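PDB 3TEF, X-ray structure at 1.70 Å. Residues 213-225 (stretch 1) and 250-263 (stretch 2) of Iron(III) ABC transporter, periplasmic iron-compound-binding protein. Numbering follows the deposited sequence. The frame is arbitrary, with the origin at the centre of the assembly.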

# COMPACT_ATOMS: atom_id res chain seq x y z
N PRO A 213 -12.82 -16.52 12.90
CA PRO A 213 -13.20 -15.16 12.50
C PRO A 213 -14.50 -15.17 11.68
O PRO A 213 -14.77 -16.14 10.97
N LYS A 214 -15.29 -14.11 11.79
CA LYS A 214 -16.50 -13.98 10.99
C LYS A 214 -16.15 -13.61 9.55
O LYS A 214 -16.84 -14.00 8.60
N THR A 215 -15.08 -12.84 9.40
CA THR A 215 -14.58 -12.45 8.09
C THR A 215 -13.09 -12.73 8.06
O THR A 215 -12.37 -12.43 9.01
N LEU A 216 -12.63 -13.30 6.95
CA LEU A 216 -11.23 -13.66 6.81
C LEU A 216 -10.66 -12.99 5.56
O LEU A 216 -11.10 -13.26 4.44
N LEU A 217 -9.69 -12.10 5.76
CA LEU A 217 -9.07 -11.37 4.65
C LEU A 217 -7.67 -11.93 4.43
O LEU A 217 -6.84 -11.92 5.34
N VAL A 218 -7.42 -12.43 3.23
CA VAL A 218 -6.19 -13.16 2.97
C VAL A 218 -5.33 -12.41 1.96
O VAL A 218 -5.81 -12.00 0.91
N VAL A 219 -4.05 -12.26 2.30
CA VAL A 219 -3.07 -11.63 1.41
C VAL A 219 -2.04 -12.68 0.97
O VAL A 219 -1.27 -13.19 1.79
N ASP A 220 -2.05 -13.00 -0.32
CA ASP A 220 -1.16 -14.02 -0.88
C ASP A 220 0.13 -13.35 -1.33
O ASP A 220 0.26 -12.95 -2.48
N ARG A 221 1.08 -13.22 -0.42
CA ARG A 221 2.29 -12.48 -0.73
C ARG A 221 3.05 -13.11 -1.90
O ARG A 221 3.69 -12.41 -2.69
N ASP A 222 2.96 -14.43 -2.03
CA ASP A 222 3.72 -15.12 -3.07
C ASP A 222 3.28 -14.70 -4.47
O ASP A 222 4.08 -14.76 -5.41
N LYS A 223 2.04 -14.25 -4.62
CA LYS A 223 1.53 -13.83 -5.92
C LYS A 223 2.46 -12.84 -6.63
O LYS A 223 2.64 -12.91 -7.84
N VAL A 224 3.05 -11.92 -5.87
CA VAL A 224 3.88 -10.87 -6.46
C VAL A 224 5.38 -11.13 -6.29
O VAL A 224 6.20 -10.37 -6.81
N VAL A 225 5.73 -12.19 -5.58
CA VAL A 225 7.14 -12.52 -5.33
C VAL A 225 7.60 -13.79 -6.06
O VAL A 225 8.73 -13.84 -6.57
N GLY A 250 -19.35 -17.42 3.41
CA GLY A 250 -18.78 -16.97 2.15
C GLY A 250 -18.07 -15.65 2.31
O GLY A 250 -18.09 -14.81 1.40
N HIS A 251 -17.45 -15.45 3.46
CA HIS A 251 -16.76 -14.19 3.74
C HIS A 251 -15.25 -14.37 3.88
O HIS A 251 -14.64 -13.73 4.74
N ILE A 252 -14.67 -15.24 3.07
CA ILE A 252 -13.22 -15.25 2.88
C ILE A 252 -12.92 -14.42 1.65
O ILE A 252 -13.40 -14.73 0.55
N ALA A 253 -12.13 -13.36 1.83
CA ALA A 253 -11.78 -12.48 0.73
C ALA A 253 -10.29 -12.55 0.44
O ALA A 253 -9.48 -12.43 1.36
N TYR A 254 -9.93 -12.75 -0.83
CA TYR A 254 -8.53 -12.76 -1.24
C TYR A 254 -8.12 -11.39 -1.78
O TYR A 254 -8.38 -11.06 -2.94
N LEU A 255 -7.51 -10.59 -0.91
CA LEU A 255 -7.22 -9.19 -1.21
C LEU A 255 -6.21 -9.04 -2.34
O LEU A 255 -5.29 -9.84 -2.46
N ASP A 256 -6.37 -8.00 -3.14
CA ASP A 256 -5.44 -7.75 -4.24
C ASP A 256 -4.06 -7.46 -3.64
O ASP A 256 -3.88 -6.49 -2.92
N VAL A 257 -3.09 -8.31 -3.93
CA VAL A 257 -1.80 -8.18 -3.26
C VAL A 257 -1.07 -6.89 -3.63
O VAL A 257 -0.50 -6.24 -2.76
N ASN A 258 -1.08 -6.52 -4.90
CA ASN A 258 -0.48 -5.26 -5.29
C ASN A 258 -1.08 -4.08 -4.52
O ASN A 258 -0.36 -3.25 -3.97
N ALA A 259 -2.40 -4.02 -4.49
CA ALA A 259 -3.07 -2.86 -3.93
C ALA A 259 -2.81 -2.71 -2.43
O ALA A 259 -2.60 -1.60 -1.95
N TRP A 260 -2.84 -3.83 -1.70
CA TRP A 260 -2.77 -3.78 -0.23
C TRP A 260 -1.36 -3.84 0.34
O TRP A 260 -1.11 -3.32 1.43
N TYR A 261 -0.45 -4.47 -0.39
CA TYR A 261 0.85 -4.81 0.16
C TYR A 261 2.00 -4.09 -0.56
O TYR A 261 2.94 -3.60 0.06
N ILE A 262 1.92 -4.01 -1.89
CA ILE A 262 2.99 -3.44 -2.70
C ILE A 262 2.84 -1.94 -2.94
O ILE A 262 3.75 -1.16 -2.64
N ALA A 263 1.70 -1.53 -3.48
CA ALA A 263 1.53 -0.19 -4.01
C ALA A 263 0.94 0.70 -2.94
O ALA A 263 -0.13 1.30 -3.10

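Stretch 1 pairs with stretch 2 as parallel strands, then its last residues pack on the helix at 257-262. Pro213 makes no contact. Lys214 starts sideways, and the end of its side chain leads away; its backbone O lies 3.7 Å from His251 CB. Thr215 (m) is buried and sits beside the same residue, OG1 to CB of His251 at 4.1 Å.

From Leu216 the side chains alternate between the sheet faces. Leu216 (t, p) shares a face with Ile252 (m, t); Leu216 CB lies 4.2 Å from Ile252 CG1. Its backbone holds the register: Leu216 N donates to His251 O at 3.0 Å, and Leu216 O accepts from Ala253 N at 2.8 Å. Leu217 (m, t) points to the other face. Its CD2 is 3.8 Å from Ala253 CB, and its CB is 4.0 Å from Leu255 CD1.

Val218 (t) returns to the face of Leu216. Its CG2 is 4.1 Å from Ile252 CG2, and its CB is 3.8 Å from Tyr254 CD1. Val219 (t) places CG2 3.9 Å from Leu255 CD1, while its CG1 is 4.3 Å from Tyr261 CB.

A water joins the two stretches. It donates to Val218 O (2.9 Å) and Leu255 O (2.6 Å), and accepts from Asp220 N and Lys223 NZ (both 3.0 Å). Asp220 O comes within 3.0 Å of Val257 CG2, a tight contact.

Arg221 is extended, with chi1 to chi3 all t, so its guanidinium reaches the helix. Arg221 NE donates to Tyr261 OH at 2.8 Å, near the guanidinium plane. Asp222 points away. Lys223 also lays CD 4.1 Å from Val257 CG2. Val224 (m) points toward the helix, its CG2 3.7 Å from Val257 CG1 and 3.8 Å from Ile262 CD1. Val257 (t), at the start of the helix, points toward stretch 1 and is touched by Val219, Asp220, Arg221, Lys223 and Val224.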

# COMPACT_ATOMS: atom_id res chain seq x y z
CB PRO A 213 -12.04 -14.72 11.61
CG PRO A 213 -11.49 -16.01 11.06
CD PRO A 213 -11.64 -17.01 12.16
CB LYS A 214 -17.43 -12.92 11.59
CG LYS A 214 -18.69 -13.48 12.25
CD LYS A 214 -18.46 -13.82 13.72
CE LYS A 214 -17.60 -15.06 13.90
NZ LYS A 214 -17.16 -15.23 15.33
CB THR A 215 -14.81 -10.96 7.82
OG1 THR A 215 -16.22 -10.71 7.73
CG2 THR A 215 -14.14 -10.54 6.52
CB LEU A 216 -11.10 -15.18 6.74
CG LEU A 216 -9.73 -15.86 6.73
CD1 LEU A 216 -8.86 -15.40 7.90
CD2 LEU A 216 -9.92 -17.36 6.77
CB LEU A 217 -8.98 -9.89 4.98
CG LEU A 217 -10.30 -9.29 5.45
CD1 LEU A 217 -10.14 -7.87 5.97
CD2 LEU A 217 -11.31 -9.34 4.32
CB VAL A 218 -6.51 -14.56 2.42
CG1 VAL A 218 -5.22 -15.31 2.07
CG2 VAL A 218 -7.36 -15.33 3.41
CB VAL A 219 -2.33 -10.46 2.14
CG1 VAL A 219 -1.28 -9.81 1.22
CG2 VAL A 219 -3.34 -9.40 2.63
CB ASP A 220 -1.83 -14.72 -2.05
CG ASP A 220 -0.99 -15.85 -2.63
OD1 ASP A 220 0.05 -16.20 -2.04
OD2 ASP A 220 -1.40 -16.41 -3.68
CB ARG A 221 3.20 -12.39 0.49
CG ARG A 221 4.48 -11.64 0.23
CD ARG A 221 5.21 -11.38 1.53
NE ARG A 221 6.46 -10.68 1.29
CZ ARG A 221 7.60 -11.28 0.96
NH1 ARG A 221 7.63 -12.61 0.84
NH2 ARG A 221 8.70 -10.57 0.75
CB ASP A 222 3.65 -16.63 -2.88
CG ASP A 222 4.37 -17.09 -1.63
OD1 ASP A 222 5.31 -16.38 -1.20
OD2 ASP A 222 4.00 -18.14 -1.07
CB LYS A 223 0.12 -13.24 -5.81
CG LYS A 223 -1.03 -14.25 -5.85
CD LYS A 223 -2.40 -13.54 -5.81
CE LYS A 223 -3.49 -14.38 -5.13
NZ LYS A 223 -4.50 -13.53 -4.39
CB VAL A 224 3.56 -9.48 -5.86
CG1 VAL A 224 2.14 -9.05 -6.23
CG2 VAL A 224 3.77 -9.48 -4.36
CB VAL A 225 7.44 -12.64 -3.82
CG1 VAL A 225 8.92 -12.96 -3.60
CG2 VAL A 225 7.05 -11.36 -3.09
CB HIS A 251 -17.33 -13.51 4.99
CG HIS A 251 -18.70 -12.94 4.79
ND1 HIS A 251 -19.55 -12.63 5.84
CD2 HIS A 251 -19.38 -12.60 3.67
CE1 HIS A 251 -20.68 -12.14 5.37
NE2 HIS A 251 -20.61 -12.11 4.05
CB ILE A 252 -12.65 -16.66 2.66
CG1 ILE A 252 -12.95 -17.58 3.85
CG2 ILE A 252 -11.13 -16.59 2.43
CD1 ILE A 252 -12.38 -18.98 3.68
CB ALA A 253 -12.18 -11.06 1.05
CB TYR A 254 -8.25 -13.90 -2.24
CG TYR A 254 -8.52 -15.25 -1.63
CD1 TYR A 254 -7.53 -15.93 -0.95
CD2 TYR A 254 -9.80 -15.82 -1.68
CE1 TYR A 254 -7.77 -17.15 -0.35
CE2 TYR A 254 -10.05 -17.04 -1.09
CZ TYR A 254 -9.03 -17.70 -0.42
OH TYR A 254 -9.26 -18.91 0.18
CB LEU A 255 -6.70 -8.49 0.04
CG LEU A 255 -7.58 -8.47 1.30
CD1 LEU A 255 -6.88 -7.70 2.40
CD2 LEU A 255 -8.94 -7.85 1.02
CB ASP A 256 -5.90 -6.58 -5.09
CG ASP A 256 -5.02 -6.37 -6.31
OD1 ASP A 256 -5.28 -7.00 -7.35
OD2 ASP A 256 -4.07 -5.58 -6.22
CB VAL A 257 -0.90 -9.39 -3.53
CG1 VAL A 257 0.43 -9.21 -2.80
CG2 VAL A 257 -1.59 -10.65 -3.08
CB ASN A 258 -0.63 -5.00 -6.79
CG ASN A 258 -0.16 -3.61 -7.17
OD1 ASN A 258 1.04 -3.35 -7.21
ND2 ASN A 258 -1.11 -2.70 -7.42
CB ALA A 259 -4.56 -2.90 -4.19
CB TRP A 260 -3.59 -4.93 0.38
CG TRP A 260 -5.08 -4.79 0.20
CD1 TRP A 260 -5.80 -5.10 -0.93
CD2 TRP A 260 -6.05 -4.35 1.17
NE1 TRP A 260 -7.13 -4.86 -0.72
CE2 TRP A 260 -7.31 -4.40 0.55
CE3 TRP A 260 -5.95 -3.89 2.49
CZ2 TRP A 260 -8.48 -4.02 1.22
CZ3 TRP A 260 -7.11 -3.52 3.15
CH2 TRP A 260 -8.36 -3.59 2.51
CB TYR A 261 1.04 -6.33 0.12
CG TYR A 261 2.35 -6.80 0.70
CD1 TYR A 261 2.59 -6.74 2.06
CD2 TYR A 261 3.34 -7.31 -0.13
CE1 TYR A 261 3.81 -7.18 2.59
CE2 TYR A 261 4.56 -7.75 0.39
CZ TYR A 261 4.78 -7.68 1.75
OH TYR A 261 5.98 -8.12 2.25
CB ILE A 262 3.10 -4.15 -4.08
CG1 ILE A 262 3.42 -5.65 -3.90
CG2 ILE A 262 4.15 -3.46 -4.95
CD1 ILE A 262 4.77 -5.94 -3.30
CB ALA A 263 0.61 -0.21 -5.25
O HOH W 1 -4.56 -12.23 -1.68